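Local atomic coordinates of peptidase M3B, oligoendopeptidase F (Enterococcus faecium, PDB entry 2QR4), a protein that is a member of the M3 family of metallopeptidases and, as an oligoendopeptidase F, probably hydrolyses internal peptide bonds of short peptides. Residues L44-Q49 / S82-A87. Numbering follows the deposited sequence.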
loop_
_atom_site.group_PDB
_atom_site.type_symbol
_atom_site.label_atom_id
_atom_site.label_comp_id
_atom_site.label_asym_id
_atom_site.label_seq_id
_atom_site.Cartn_x
_atom_site.Cartn_y
_atom_site.Cartn_z
ATOM N N LEU A 44 -13.352 -27.058 0.666
ATOM C CA LEU A 44 -13.230 -26.788 -0.754
ATOM C C LEU A 44 -14.487 -26.095 -1.256
ATOM O O LEU A 44 -14.430 -25.206 -2.090
ATOM C CB LEU A 44 -12.960 -28.081 -1.534
ATOM C CG LEU A 44 -11.534 -28.237 -2.089
ATOM C CD1 LEU A 44 -10.507 -27.366 -1.372
ATOM C CD2 LEU A 44 -11.104 -29.691 -2.085
ATOM N N ARG A 45 -15.627 -26.506 -0.725
ATOM C CA ARG A 45 -16.891 -25.989 -1.171
ATOM C C ARG A 45 -17.028 -24.531 -0.753
ATOM O O ARG A 45 -17.452 -23.688 -1.546
ATOM C CB ARG A 45 -18.014 -26.838 -0.571
ATOM C CG ARG A 45 -19.399 -26.333 -0.819
ATOM C CD ARG A 45 -20.270 -26.600 0.404
ATOM N NE ARG A 45 -20.218 -27.985 0.864
ATOM C CZ ARG A 45 -20.411 -28.363 2.126
ATOM N NH1 ARG A 45 -20.653 -27.446 3.065
ATOM N NH2 ARG A 45 -20.353 -29.656 2.455
ATOM N N VAL A 46 -16.662 -24.233 0.490
ATOM C CA VAL A 46 -16.791 -22.873 1.003
ATOM C C VAL A 46 -15.761 -21.986 0.335
ATOM O O VAL A 46 -16.064 -20.875 -0.105
ATOM C CB VAL A 46 -16.631 -22.823 2.538
ATOM C CG1 VAL A 46 -16.490 -21.431 3.000
ATOM C CG2 VAL A 46 -17.852 -23.403 3.185
ATOM N N TYR A 47 -14.544 -22.504 0.236
ATOM C CA TYR A 47 -13.421 -21.722 -0.245
ATOM C C TYR A 47 -13.631 -21.341 -1.703
ATOM O O TYR A 47 -13.504 -20.172 -2.070
ATOM C CB TYR A 47 -12.112 -22.489 -0.036
ATOM C CG TYR A 47 -10.868 -21.716 -0.365
ATOM C CD1 TYR A 47 -10.257 -20.898 0.580
ATOM C CD2 TYR A 47 -10.292 -21.810 -1.623
ATOM C CE1 TYR A 47 -9.097 -20.192 0.273
ATOM C CE2 TYR A 47 -9.155 -21.111 -1.942
ATOM C CZ TYR A 47 -8.557 -20.303 -0.996
ATOM O OH TYR A 47 -7.413 -19.618 -1.341
ATOM N N ARG A 48 -13.999 -22.314 -2.525
ATOM C CA ARG A 48 -14.208 -22.043 -3.936
ATOM C C ARG A 48 -15.394 -21.141 -4.240
ATOM O O ARG A 48 -15.338 -20.343 -5.172
ATOM C CB ARG A 48 -14.256 -23.341 -4.740
ATOM C CG ARG A 48 -12.873 -24.027 -4.774
ATOM C CD ARG A 48 -12.809 -25.194 -5.747
ATOM N NE ARG A 48 -11.596 -25.996 -5.578
ATOM C CZ ARG A 48 -11.368 -27.143 -6.214
ATOM N NH1 ARG A 48 -12.277 -27.619 -7.054
ATOM N NH2 ARG A 48 -10.241 -27.819 -6.010
ATOM N N GLN A 49 -16.466 -21.246 -3.465
ATOM C CA GLN A 49 -17.596 -20.336 -3.661
ATOM C C GLN A 49 -17.221 -18.887 -3.355
ATOM O O GLN A 49 -17.795 -17.957 -3.917
ATOM C CB GLN A 49 -18.780 -20.742 -2.799
ATOM C CG GLN A 49 -19.627 -21.825 -3.436
ATOM C CD GLN A 49 -20.358 -22.678 -2.410
ATOM O OE1 GLN A 49 -20.713 -22.212 -1.313
ATOM N NE2 GLN A 49 -20.589 -23.944 -2.767
ATOM N N SER A 82 -10.895 -12.944 2.992
ATOM C CA SER A 82 -9.979 -13.084 4.130
ATOM C C SER A 82 -10.655 -13.752 5.320
ATOM O O SER A 82 -10.046 -14.568 5.997
ATOM C CB SER A 82 -9.345 -11.744 4.541
ATOM O OG SER A 82 -10.314 -10.721 4.634
ATOM N N LYS A 83 -11.924 -13.438 5.550
ATOM C CA LYS A 83 -12.631 -14.049 6.654
ATOM C C LYS A 83 -12.735 -15.567 6.446
ATOM O O LYS A 83 -12.476 -16.348 7.367
ATOM C CB LYS A 83 -14.019 -13.442 6.826
ATOM C CG LYS A 83 -14.766 -14.046 8.006
ATOM C CD LYS A 83 -16.051 -13.306 8.342
ATOM C CE LYS A 83 -17.217 -13.797 7.501
ATOM N NZ LYS A 83 -18.479 -13.100 7.861
ATOM N N VAL A 84 -13.097 -15.970 5.229
ATOM C CA VAL A 84 -13.196 -17.376 4.857
ATOM C C VAL A 84 -11.831 -18.073 4.872
ATOM O O VAL A 84 -11.688 -19.157 5.432
ATOM C CB VAL A 84 -13.854 -17.538 3.457
ATOM C CG1 VAL A 84 -13.654 -18.944 2.929
ATOM C CG2 VAL A 84 -15.332 -17.214 3.531
ATOM N N SER A 85 -10.836 -17.447 4.256
ATOM C CA SER A 85 -9.484 -17.990 4.219
ATOM C C SER A 85 -8.962 -18.191 5.621
ATOM O O SER A 85 -8.356 -19.213 5.924
ATOM C CB SER A 85 -8.544 -17.052 3.471
ATOM O OG SER A 85 -8.869 -17.010 2.097
ATOM N N GLU A 86 -9.202 -17.210 6.480
ATOM C CA GLU A 86 -8.756 -17.310 7.848
ATOM C C GLU A 86 -9.467 -18.460 8.565
ATOM O O GLU A 86 -8.838 -19.244 9.286
ATOM C CB GLU A 86 -8.978 -15.987 8.593
ATOM C CG GLU A 86 -8.287 -15.932 9.962
ATOM C CD GLU A 86 -8.992 -16.785 11.012
ATOM O OE1 GLU A 86 -10.226 -16.979 10.893
ATOM O OE2 GLU A 86 -8.318 -17.262 11.955
ATOM N N ALA A 87 -10.778 -18.561 8.368
ATOM C CA ALA A 87 -11.588 -19.535 9.104
ATOM C C ALA A 87 -11.270 -20.980 8.712
ATOM O O ALA A 87 -11.601 -21.921 9.428
ATOM C CB ALA A 87 -13.068 -19.237 8.908
#
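Val46 and Val84 meet methyl to methyl: CG1 of Val46 lies 3.8 Å from CG1 of Val84, and the two branched side chains run at a slant to one another. Both valines point toward the opposite helix. In each, CG1 stands anti to the backbone N (chi1 168° in Val46, 166° in Val84), and this matching rotamer brings the same branch of both residues to the interface. The CG1 of Val84 also reaches the backbone of the other helix, 4.2 Å from Tyr47 CA. Tyr47 and Val84 form the closest CA pair between the two segments, 6.7 Å apart. Beside the valine pair, the Tyr47 ring leans across to the next residue of helix 68-87. Its CE1 corner sits 3.7 Å from Ser85 OG, the hydroxyl approaching the ring obliquely. That hydroxyl is hydrogen-bonded to Phe81 O, one turn back in its own helix, and meets the tyrosine ring without a hydrogen bond. Segments 44-49 and 82-87 belong to helices 33-63 and 68-87, successive arms of an antiparallel helical hairpin; the axes of the two segments approach to 9.9 Å, with 157° between their N-to-C directions. Leu19 touches both Val46 and Val84 and extends the apolar patch, while Glu18 at the end of helix 4-18 packs on Val46 and forms a salt bridge with Arg45. The two segments bury 150 Å² through van der Waals contact; apolar at the valines and lacking any directional bond, this interface adds close packing rather than specific polar pairing.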